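Local coordinates for protein aminotransferase (Streptomyces pactum, PDB 4ZM4) that is a class-III aminotransferase family protein, a pyridoxal-5'-phosphate-dependent enzyme found here as a two-chain assembly, at residues N14-L18 with L40-V44; L106-L110 with L325-R329; R171-V175 with L187-L193. The protein carries 1 engineered substitution. All blocks are in the same frame, centred on the assembly; numbering follows the deposited sequence.

Interaction 1 (N14-L18 with L40-V44)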
ATOM      1  N   ASN B  14       4.326   6.105  28.938  1.00 27.83           N
ATOM      2  CA  ASN B  14       4.051   5.206  27.803  1.00 27.46           C
ATOM      3  C   ASN B  14       2.616   4.680  27.797  1.00 25.09           C
ATOM      4  O   ASN B  14       1.935   4.751  26.791  1.00 23.75           O
ATOM      5  CB  ASN B  14       5.024   4.012  27.806  1.00 27.58           C
ATOM      6  CG  ASN B  14       6.421   4.385  27.329  1.00 29.62           C
ATOM      7  OD1 ASN B  14       6.598   5.108  26.344  1.00 30.57           O
ATOM      8  ND2 ASN B  14       7.429   3.855  28.003  1.00 31.51           N
ATOM      9  N   ALA B  15       2.182   4.150  28.937  1.00 25.90           N
ATOM     10  CA  ALA B  15       0.854   3.550  29.067  1.00 26.56           C
ATOM     11  C   ALA B  15      -0.248   4.573  28.822  1.00 29.38           C
ATOM     12  O   ALA B  15      -1.205   4.287  28.103  1.00 30.80           O
ATOM     13  CB  ALA B  15       0.679   2.902  30.434  1.00 26.81           C
ATOM     14  N   GLU B  16      -0.113   5.746  29.426  1.00 29.71           N
ATOM     15  CA  GLU B  16      -1.100   6.816  29.264  1.00 32.06           C
ATOM     16  C   GLU B  16      -1.128   7.331  27.834  1.00 28.85           C
ATOM     17  O   GLU B  16      -2.182   7.680  27.312  1.00 27.33           O
ATOM     18  CB  GLU B  16      -0.824   7.987  30.239  1.00 33.70           C
ATOM     19  CG  GLU B  16      -1.232   7.697  31.692  1.00 36.76           C
ATOM     20  CD  GLU B  16      -0.539   8.564  32.746  1.00 36.67           C
ATOM     21  OE1 GLU B  16       0.384   9.350  32.413  1.00 33.77           O
ATOM     22  OE2 GLU B  16      -0.937   8.449  33.926  1.00 42.25           O
ATOM     23  N   SER B  17       0.049   7.425  27.234  1.00 25.86           N
ATOM     24  CA  SER B  17       0.165   7.947  25.886  1.00 26.17           C
ATOM     25  C   SER B  17      -0.422   6.954  24.894  1.00 24.08           C
ATOM     26  O   SER B  17      -1.111   7.357  23.954  1.00 25.80           O
ATOM     27  CB  SER B  17       1.623   8.300  25.575  1.00 26.69           C
ATOM     28  OG  SER B  17       1.834   8.269  24.179  1.00 30.76           O
ATOM     29  N   LEU B  18      -0.211   5.655  25.123  1.00 23.50           N
ATOM     30  CA  LEU B  18      -0.902   4.601  24.339  1.00 24.75           C
ATOM     31  C   LEU B  18      -2.429   4.618  24.472  1.00 23.82           C
ATOM     32  O   LEU B  18      -3.138   4.394  23.501  1.00 23.78           O
ATOM     33  CB  LEU B  18      -0.396   3.204  24.696  1.00 26.50           C
ATOM     34  CG  LEU B  18      -0.972   2.045  23.863  1.00 26.02           C
ATOM     35  CD1 LEU B  18      -0.736   2.220  22.378  1.00 25.16           C
ATOM     36  CD2 LEU B  18      -0.401   0.702  24.296  1.00 26.43           C
ATOM     37  N   LEU B  40       4.019  -4.512  27.171  1.00 32.59           N
ATOM     38  CA  LEU B  40       4.492  -3.482  28.078  1.00 32.59           C
ATOM     39  C   LEU B  40       4.584  -2.225  27.231  1.00 31.57           C
ATOM     40  O   LEU B  40       5.431  -2.115  26.347  1.00 32.53           O
ATOM     41  CB  LEU B  40       5.856  -3.826  28.681  1.00 32.76           C
ATOM     42  CG  LEU B  40       6.354  -2.783  29.706  1.00 36.16           C
ATOM     43  CD1 LEU B  40       5.550  -2.873  31.004  1.00 35.45           C
ATOM     44  CD2 LEU B  40       7.855  -2.918  29.991  1.00 35.44           C
ATOM     45  N   PRO B  41       3.697  -1.275  27.462  1.00 30.03           N
ATOM     46  CA  PRO B  41       3.582  -0.155  26.524  1.00 27.40           C
ATOM     47  C   PRO B  41       4.876   0.573  26.249  1.00 26.41           C
ATOM     48  O   PRO B  41       5.671   0.802  27.170  1.00 26.83           O
ATOM     49  CB  PRO B  41       2.584   0.776  27.207  1.00 27.12           C
ATOM     50  CG  PRO B  41       1.735  -0.139  28.021  1.00 29.09           C
ATOM     51  CD  PRO B  41       2.617  -1.277  28.459  1.00 30.43           C
ATOM     52  N   LEU B  42       5.052   0.961  24.978  1.00 26.12           N
ATOM     53  CA  LEU B  42       6.174   1.750  24.506  1.00 23.57           C
ATOM     54  C   LEU B  42       5.659   2.604  23.379  1.00 23.09           C
ATOM     55  O   LEU B  42       5.190   2.067  22.378  1.00 25.15           O
ATOM     56  CB  LEU B  42       7.279   0.827  23.994  1.00 24.57           C
ATOM     57  CG  LEU B  42       8.668   1.432  23.743  1.00 24.88           C
ATOM     58  CD1 LEU B  42       9.580   0.344  23.209  1.00 24.45           C
ATOM     59  CD2 LEU B  42       8.667   2.606  22.771  1.00 24.24           C
ATOM     60  N   VAL B  43       5.711   3.925  23.541  1.00 20.80           N
ATOM     61  CA  VAL B  43       5.337   4.833  22.496  1.00 19.90           C
ATOM     62  C   VAL B  43       6.570   5.611  22.073  1.00 19.80           C
ATOM     63  O   VAL B  43       7.258   6.206  22.891  1.00 20.43           O
ATOM     64  CB  VAL B  43       4.236   5.823  22.946  1.00 20.85           C
ATOM     65  CG1 VAL B  43       3.839   6.726  21.792  1.00 21.38           C
ATOM     66  CG2 VAL B  43       3.026   5.085  23.467  1.00 22.26           C
ATOM     67  N   VAL B  44       6.835   5.645  20.778  1.00 19.28           N
ATOM     68  CA  VAL B  44       8.058   6.278  20.273  1.00 19.91           C
ATOM     69  C   VAL B  44       7.896   7.779  20.152  1.00 20.50           C
ATOM     70  O   VAL B  44       6.827   8.264  19.782  1.00 25.44           O
ATOM     71  CB  VAL B  44       8.471   5.700  18.893  1.00 19.25           C
ATOM     72  CG1 VAL B  44       9.709   6.405  18.366  1.00 19.91           C
ATOM     73  CG2 VAL B  44       8.732   4.195  19.019  1.00 18.37           C
TER
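N14, in the first turn of helix 14-22, reaches across to the extended segment 40-44 and takes hold of its backbone. Its CB lies against the carbonyl oxygen of P41, at 3.3 Å from O. CG is set anti to the backbone carbonyl carbon (chi1 -75°), which carries the amide over the P41-L42 peptide. At the tip, OD1 accepts a hydrogen bond from the backbone N of V43 at 3.2 Å. That bond is nearly straight at hydrogen (177°), yet the donor stands well above the carbonyl plane of the amide. The other branch, ND2, turns to D54 with a weak hydrogen bond, so both ends of the amide are engaged. The P41 ring lies against A15, its CB 3.8 Å from A15 CA, while the L18 side chain crosses the proline at about a right angle, CD2 nearest to P41 CB. V43 CG2 touches both S17 OG (3.5 Å) and L18 CB (4.1 Å). P96 and H97 of the second subunit pack on L18 and V43 respectively, placing the contact at the subunit interface. An asparagine side chain here ties the N-terminal helix to the lead-in of strand 44-48, an outer strand, within this chain, of a four-stranded mixed sheet in this class-III aminotransferase fold.

Interaction 2 (L106-L110 with L325-R329); sequences LIAEL and LGKIR
E109 and R329 join the solvent-exposed side of two helices through a salt bridge in which OE1 of E109 does most of the work. This oxygen lies 2.7 Å from NH2 and 2.8 Å from NE of R329, but both hydrogen bonds are weak because they are strongly bent. A third bond, from NE to OE2, is straight (174°) but long at 3.5 Å and also weak. The carboxylate and guanidinium planes are turned 59° apart, so the two groups do not form a flat, paired bridge. R329 gets there with its chain extended from CG to NE, and L106 CD2 lies over one face of the guanidinium, offset toward its rim, 3.8 Å from CZ. Beneath the charges the contact is apolar. L325 CD1 meets I107 CG1 at 3.7 Å, and L110 slides past L325 in the opposite direction, with CD2 4.1 Å from L325 CB. The backbone amides of L110 and R329 are satisfied within their own helices by the carbonyls of L106 and L325. Here the last turns of helices 98-110 and 315-329 run in the same general direction, 33° apart with axes 10.7 Å from each other; I107 continues the packing onto V117 and F119 of strand 116-120, and L325 onto F257.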
ATOM      1  N   LEU B 106      18.639  -0.139 -11.464  1.00 20.69           N
ATOM      2  CA  LEU B 106      19.246  -0.615 -10.215  1.00 20.10           C
ATOM      3  C   LEU B 106      18.733  -1.974  -9.749  1.00 20.52           C
ATOM      4  O   LEU B 106      19.512  -2.827  -9.335  1.00 23.19           O
ATOM      5  CB  LEU B 106      19.102   0.441  -9.107  1.00 20.22           C
ATOM      6  CG  LEU B 106      20.213   1.489  -9.249  1.00 20.21           C
ATOM      7  CD1 LEU B 106      19.891   2.798  -8.536  1.00 19.31           C
ATOM      8  CD2 LEU B 106      21.529   0.897  -8.752  1.00 19.48           C
ATOM      9  N   ILE B 107      17.418  -2.170  -9.738  1.00 20.88           N
ATOM     10  CA  ILE B 107      16.858  -3.466  -9.332  1.00 20.43           C
ATOM     11  C   ILE B 107      17.383  -4.551 -10.283  1.00 21.30           C
ATOM     12  O   ILE B 107      17.877  -5.576  -9.821  1.00 19.34           O
ATOM     13  CB  ILE B 107      15.303  -3.460  -9.322  1.00 21.65           C
ATOM     14  CG1 ILE B 107      14.787  -2.561  -8.183  1.00 22.59           C
ATOM     15  CG2 ILE B 107      14.744  -4.861  -9.149  1.00 20.58           C
ATOM     16  CD1 ILE B 107      13.324  -2.212  -8.311  1.00 24.90           C
ATOM     17  N   ALA B 108      17.324  -4.296 -11.600  1.00 21.09           N
ATOM     18  CA  ALA B 108      17.745  -5.298 -12.592  1.00 21.96           C
ATOM     19  C   ALA B 108      19.224  -5.685 -12.444  1.00 21.94           C
ATOM     20  O   ALA B 108      19.570  -6.857 -12.558  1.00 20.24           O
ATOM     21  CB  ALA B 108      17.456  -4.840 -14.003  1.00 21.13           C
ATOM     22  N   GLU B 109      20.058  -4.705 -12.131  1.00 22.01           N
ATOM     23  CA  GLU B 109      21.497  -4.925 -11.960  1.00 22.62           C
ATOM     24  C   GLU B 109      21.743  -5.789 -10.750  1.00 23.65           C
ATOM     25  O   GLU B 109      22.521  -6.726 -10.812  1.00 25.02           O
ATOM     26  CB  GLU B 109      22.247  -3.581 -11.785  1.00 23.34           C
ATOM     27  CG  GLU B 109      23.744  -3.714 -11.979  1.00 24.74           C
ATOM     28  CD  GLU B 109      24.560  -2.518 -11.463  1.00 24.31           C
ATOM     29  OE1 GLU B 109      24.082  -1.363 -11.491  1.00 23.06           O
ATOM     30  OE2 GLU B 109      25.682  -2.742 -11.018  1.00 24.82           O
ATOM     31  N   LEU B 110      21.076  -5.468  -9.643  1.00 22.95           N
ATOM     32  CA  LEU B 110      21.316  -6.141  -8.386  1.00 22.16           C
ATOM     33  C   LEU B 110      20.594  -7.491  -8.252  1.00 22.69           C
ATOM     34  O   LEU B 110      21.034  -8.349  -7.472  1.00 20.84           O
ATOM     35  CB  LEU B 110      20.969  -5.189  -7.203  1.00 21.89           C
ATOM     36  CG  LEU B 110      22.055  -4.214  -6.702  1.00 21.64           C
ATOM     37  CD1 LEU B 110      22.854  -3.576  -7.807  1.00 21.14           C
ATOM     38  CD2 LEU B 110      21.444  -3.138  -5.848  1.00 23.07           C
ATOM     39  N   LEU B 325      19.360   1.651  -3.021  1.00 18.92           N
ATOM     40  CA  LEU B 325      20.057   0.635  -3.807  1.00 18.00           C
ATOM     41  C   LEU B 325      21.389   1.192  -4.355  1.00 18.73           C
ATOM     42  O   LEU B 325      22.352   0.441  -4.485  1.00 19.32           O
ATOM     43  CB  LEU B 325      19.174   0.093  -4.919  1.00 17.00           C
ATOM     44  CG  LEU B 325      17.907  -0.672  -4.525  1.00 15.62           C
ATOM     45  CD1 LEU B 325      17.244  -1.334  -5.721  1.00 14.61           C
ATOM     46  CD2 LEU B 325      18.207  -1.714  -3.465  1.00 15.24           C
ATOM     47  N   GLY B 326      21.441   2.495  -4.645  1.00 18.18           N
ATOM     48  CA  GLY B 326      22.690   3.166  -4.987  1.00 18.39           C
ATOM     49  C   GLY B 326      23.715   3.073  -3.891  1.00 19.34           C
ATOM     50  O   GLY B 326      24.862   2.670  -4.128  1.00 20.60           O
ATOM     51  N   LYS B 327      23.288   3.362  -2.669  1.00 19.56           N
ATOM     52  CA  LYS B 327      24.157   3.184  -1.494  1.00 20.85           C
ATOM     53  C   LYS B 327      24.671   1.749  -1.313  1.00 22.16           C
ATOM     54  O   LYS B 327      25.879   1.546  -1.109  1.00 23.90           O
ATOM     55  CB  LYS B 327      23.443   3.603  -0.216  1.00 20.37           C
ATOM     56  CG  LYS B 327      24.241   3.376   1.043  1.00 21.39           C
ATOM     57  CD  LYS B 327      23.675   4.159   2.209  1.00 22.96           C
ATOM     58  CE  LYS B 327      24.416   3.838   3.485  1.00 23.21           C
ATOM     59  NZ  LYS B 327      23.784   4.562   4.623  1.00 23.99           N
ATOM     60  N   ILE B 328      23.766   0.773  -1.374  1.00 22.31           N
ATOM     61  CA  ILE B 328      24.149  -0.650  -1.220  1.00 22.80           C
ATOM     62  C   ILE B 328      25.166  -1.098  -2.304  1.00 22.43           C
ATOM     63  O   ILE B 328      26.149  -1.799  -2.032  1.00 19.45           O
ATOM     64  CB  ILE B 328      22.916  -1.563  -1.285  1.00 23.94           C
ATOM     65  CG1 ILE B 328      22.072  -1.397  -0.022  1.00 25.20           C
ATOM     66  CG2 ILE B 328      23.321  -3.029  -1.477  1.00 24.32           C
ATOM     67  CD1 ILE B 328      20.720  -2.087  -0.093  1.00 25.24           C
ATOM     68  N   ARG B 329      24.900  -0.667  -3.527  1.00 23.95           N
ATOM     69  CA  ARG B 329      25.761  -0.977  -4.666  1.00 25.20           C
ATOM     70  C   ARG B 329      27.170  -0.426  -4.469  1.00 23.87           C
ATOM     71  O   ARG B 329      28.142  -1.070  -4.856  1.00 23.56           O
ATOM     72  CB  ARG B 329      25.144  -0.396  -5.924  1.00 25.95           C
ATOM     73  CG  ARG B 329      25.886  -0.673  -7.229  1.00 28.53           C
ATOM     74  CD  ARG B 329      25.352   0.433  -8.144  1.00 29.33           C
ATOM     75  NE  ARG B 329      25.247   0.370  -9.570  1.00 33.93           N
ATOM     76  CZ  ARG B 329      24.915   1.418 -10.329  1.00 33.78           C
ATOM     77  NH1 ARG B 329      24.752   2.620  -9.799  1.00 30.41           N
ATOM     78  NH2 ARG B 329      24.802   1.268 -11.662  1.00 38.16           N
TER

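Interaction 3 (R171-V175 with L187-L193)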
ATOM      1  N   ARG B 171      -3.810 -29.851  10.618  1.00 42.32           N
ATOM      2  CA  ARG B 171      -2.690 -30.291   9.748  1.00 41.00           C
ATOM      3  C   ARG B 171      -2.111 -29.128   8.896  1.00 38.67           C
ATOM      4  O   ARG B 171      -2.819 -28.176   8.600  1.00 39.22           O
ATOM      5  CB  ARG B 171      -3.177 -31.369   8.769  1.00 44.64           C
ATOM      6  CG  ARG B 171      -3.342 -32.777   9.337  1.00 49.52           C
ATOM      7  CD  ARG B 171      -3.872 -33.743   8.256  1.00 55.20           C
ATOM      8  NE  ARG B 171      -4.906 -34.679   8.696  1.00 63.27           N
ATOM      9  CZ  ARG B 171      -6.149 -34.327   9.045  1.00 68.46           C
ATOM     10  NH1 ARG B 171      -6.521 -33.041   9.035  1.00 69.71           N
ATOM     11  NH2 ARG B 171      -7.023 -35.259   9.433  1.00 63.83           N
ATOM     12  N   PRO B 172      -0.852 -29.245   8.430  1.00 34.05           N
ATOM     13  CA  PRO B 172      -0.277 -28.223   7.571  1.00 32.07           C
ATOM     14  C   PRO B 172      -0.950 -28.065   6.199  1.00 30.49           C
ATOM     15  O   PRO B 172      -0.848 -26.997   5.562  1.00 30.49           O
ATOM     16  CB  PRO B 172       1.177 -28.665   7.400  1.00 33.26           C
ATOM     17  CG  PRO B 172       1.211 -30.101   7.705  1.00 34.62           C
ATOM     18  CD  PRO B 172       0.064 -30.381   8.638  1.00 35.86           C
ATOM     19  N   THR B 173      -1.686 -29.085   5.784  1.00 28.24           N
ATOM     20  CA  THR B 173      -2.472 -29.014   4.554  1.00 25.99           C
ATOM     21  C   THR B 173      -3.819 -28.325   4.721  1.00 25.80           C
ATOM     22  O   THR B 173      -4.473 -28.016   3.733  1.00 27.82           O
ATOM     23  CB  THR B 173      -2.743 -30.389   3.905  1.00 25.52           C
ATOM     24  OG1 THR B 173      -3.250 -31.290   4.875  1.00 26.24           O
ATOM     25  CG2 THR B 173      -1.488 -30.944   3.241  1.00 25.27           C
ATOM     26  N   ASP B 174      -4.237 -28.045   5.948  1.00 26.31           N
ATOM     27  CA  ASP B 174      -5.475 -27.307   6.168  1.00 26.82           C
ATOM     28  C   ASP B 174      -5.269 -25.855   5.789  1.00 27.36           C
ATOM     29  O   ASP B 174      -4.294 -25.227   6.221  1.00 33.26           O
ATOM     30  CB  ASP B 174      -5.929 -27.403   7.633  1.00 27.63           C
ATOM     31  CG  ASP B 174      -6.250 -28.827   8.054  1.00 28.15           C
ATOM     32  OD1 ASP B 174      -6.726 -29.627   7.207  1.00 24.22           O
ATOM     33  OD2 ASP B 174      -6.029 -29.136   9.241  1.00 30.33           O
ATOM     34  N   VAL B 175      -6.194 -25.316   4.992  1.00 26.34           N
ATOM     35  CA  VAL B 175      -6.161 -23.921   4.566  1.00 25.55           C
ATOM     36  C   VAL B 175      -7.229 -23.190   5.361  1.00 25.72           C
ATOM     37  O   VAL B 175      -8.411 -23.348   5.086  1.00 25.49           O
ATOM     38  CB  VAL B 175      -6.436 -23.814   3.058  1.00 26.58           C
ATOM     39  CG1 VAL B 175      -6.449 -22.366   2.586  1.00 26.14           C
ATOM     40  CG2 VAL B 175      -5.385 -24.600   2.288  1.00 26.66           C
ATOM     41  N   LEU B 187     -10.181 -18.601  -0.389  1.00 17.71           N
ATOM     42  CA  LEU B 187      -9.035 -19.493  -0.432  1.00 18.75           C
ATOM     43  C   LEU B 187      -9.293 -20.759  -1.201  1.00 19.92           C
ATOM     44  O   LEU B 187      -8.571 -21.739  -1.047  1.00 22.84           O
ATOM     45  CB  LEU B 187      -8.583 -19.801   1.001  1.00 19.24           C
ATOM     46  CG  LEU B 187      -8.081 -18.613   1.835  1.00 18.83           C
ATOM     47  CD1 LEU B 187      -7.692 -19.094   3.217  1.00 18.94           C
ATOM     48  CD2 LEU B 187      -6.904 -17.884   1.232  1.00 19.27           C
ATOM     49  N   ALA B 188     -10.382 -20.770  -1.982  1.00 21.75           N
ATOM     50  CA  ALA B 188     -10.811 -21.956  -2.725  1.00 21.09           C
ATOM     51  C   ALA B 188      -9.732 -22.463  -3.671  1.00 20.81           C
ATOM     52  O   ALA B 188      -9.673 -23.651  -3.938  1.00 20.94           O
ATOM     53  CB  ALA B 188     -12.051 -21.635  -3.522  1.00 23.22           C
ATOM     54  N   HIS B 189      -8.894 -21.546  -4.172  1.00 19.73           N
ATOM     55  CA  HIS B 189      -7.881 -21.843  -5.178  1.00 17.86           C
ATOM     56  C   HIS B 189      -6.489 -21.694  -4.577  1.00 17.31           C
ATOM     57  O   HIS B 189      -5.525 -21.407  -5.260  1.00 19.50           O
ATOM     58  CB  HIS B 189      -8.094 -20.946  -6.410  1.00 17.89           C
ATOM     59  CG  HIS B 189      -9.429 -21.143  -7.065  1.00 18.64           C
ATOM     60  ND1 HIS B 189      -9.666 -22.138  -7.988  1.00 19.71           N
ATOM     61  CD2 HIS B 189     -10.601 -20.497  -6.910  1.00 19.37           C
ATOM     62  CE1 HIS B 189     -10.933 -22.120  -8.344  1.00 19.75           C
ATOM     63  NE2 HIS B 189     -11.517 -21.111  -7.728  1.00 20.09           N
ATOM     64  N   THR B 190      -6.404 -21.841  -3.270  1.00 17.14           N
ATOM     65  CA  THR B 190      -5.164 -21.742  -2.570  1.00 16.22           C
ATOM     66  C   THR B 190      -4.997 -22.976  -1.682  1.00 18.35           C
ATOM     67  O   THR B 190      -5.890 -23.347  -0.957  1.00 18.92           O
ATOM     68  CB  THR B 190      -5.116 -20.505  -1.687  1.00 14.77           C
ATOM     69  OG1 THR B 190      -5.410 -19.335  -2.457  1.00 12.62           O
ATOM     70  CG2 THR B 190      -3.722 -20.352  -1.040  1.00 14.31           C
ATOM     71  N   VAL B 191      -3.798 -23.555  -1.730  1.00 18.80           N
ATOM     72  CA  VAL B 191      -3.499 -24.836  -1.142  1.00 17.77           C
ATOM     73  C   VAL B 191      -2.215 -24.652  -0.308  1.00 18.31           C
ATOM     74  O   VAL B 191      -1.434 -23.706  -0.540  1.00 18.93           O
ATOM     75  CB  VAL B 191      -3.451 -25.861  -2.317  1.00 17.88           C
ATOM     76  CG1 VAL B 191      -2.183 -26.662  -2.384  1.00 18.50           C
ATOM     77  CG2 VAL B 191      -4.706 -26.766  -2.307  1.00 17.31           C
ATOM     78  N   GLN B 192      -1.966 -25.550   0.638  1.00 17.02           N
ATOM     79  CA  GLN B 192      -0.835 -25.384   1.522  1.00 16.41           C
ATOM     80  C   GLN B 192      -0.165 -26.721   1.807  1.00 16.78           C
ATOM     81  O   GLN B 192      -0.844 -27.747   1.913  1.00 15.88           O
ATOM     82  CB  GLN B 192      -1.279 -24.728   2.821  1.00 16.14           C
ATOM     83  CG  GLN B 192      -0.177 -24.035   3.570  1.00 16.14           C
ATOM     84  CD  GLN B 192      -0.616 -23.281   4.822  1.00 17.15           C
ATOM     85  OE1 GLN B 192      -0.364 -22.094   4.922  1.00 18.98           O
ATOM     86  NE2 GLN B 192      -1.295 -23.951   5.749  1.00 17.26           N
ATOM     87  N   LEU B 193       1.173 -26.683   1.925  1.00 17.33           N
ATOM     88  CA  LEU B 193       1.991 -27.776   2.407  1.00 18.48           C
ATOM     89  C   LEU B 193       2.899 -27.294   3.536  1.00 18.13           C
ATOM     90  O   LEU B 193       3.077 -26.118   3.735  1.00 18.72           O
ATOM     91  CB  LEU B 193       2.955 -28.244   1.306  1.00 21.07           C
ATOM     92  CG  LEU B 193       2.441 -28.566  -0.079  1.00 20.96           C
ATOM     93  CD1 LEU B 193       3.626 -28.805  -0.979  1.00 21.06           C
ATOM     94  CD2 LEU B 193       1.545 -29.798  -0.010  1.00 21.42           C
TER
HETATM   95  O   HOH W   1      -4.140 -27.693   1.111  1.00 11.18           O
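V175 lays its two methyl groups over the turn and strand of segment 187-193. CG1, anti to the backbone N (chi1 178°), meets L187 CD1 at 3.6 Å, the two side chains crossing at a slant. CG2 leans instead on the strand backbone, 3.5 Å from T190 O, and approaches Q192 CB. Q192 supplies the polar part of the contact. Its extended side chain runs alongside the turn formed by residues 171-174, and NE2 donates to the carbonyl oxygen of P172 at 3.1 Å. The bond is moderately bent at hydrogen (152°), and the donor is tilted from the carbonyl plane. The far end of the amide is held as well, since OE1 accepts from R159. Nearby, T173 CA makes a CH...O contact with Q192 O at 3.4 Å. A water links the backbones, donating to T173 O at 2.7 Å and accepting from Q192 N. The type I turn has its own brace: R171 N donates an almost straight hydrogen bond to D174 OD2. Strand 190-193 pairs through its backbone with strand 142-146 and forms one outer edge of the large mixed sheet within this chain. A type I turn joined to this edge by a glutamine side chain and a bridging water, without regular strand pairing, thus borders the central sheet of the PLP-dependent aminotransferase fold.

In the fold
The three contacts lie far apart, with centres 36 to 38 Å from one another, and none touches another. Interaction 1 closes first along the chain, at the small sheet that begins with strand 44-48. Interaction 2 spans more than two hundred residues, and interaction 3 falls within that span. Those two stand on opposite sides of the chain's centre but share the seven-stranded mixed sheet: helix 98-110 packs on strand 116-120 and segment 187-193 contains strand 190-193, the two outermost strands within this chain. Interactions 2 and 3 thus fix elements at the two ends of one sheet, while interaction 1 attaches the N-terminal helix at the subunit interface. Interaction 3 also reaches the second subunit; interaction 2 does not.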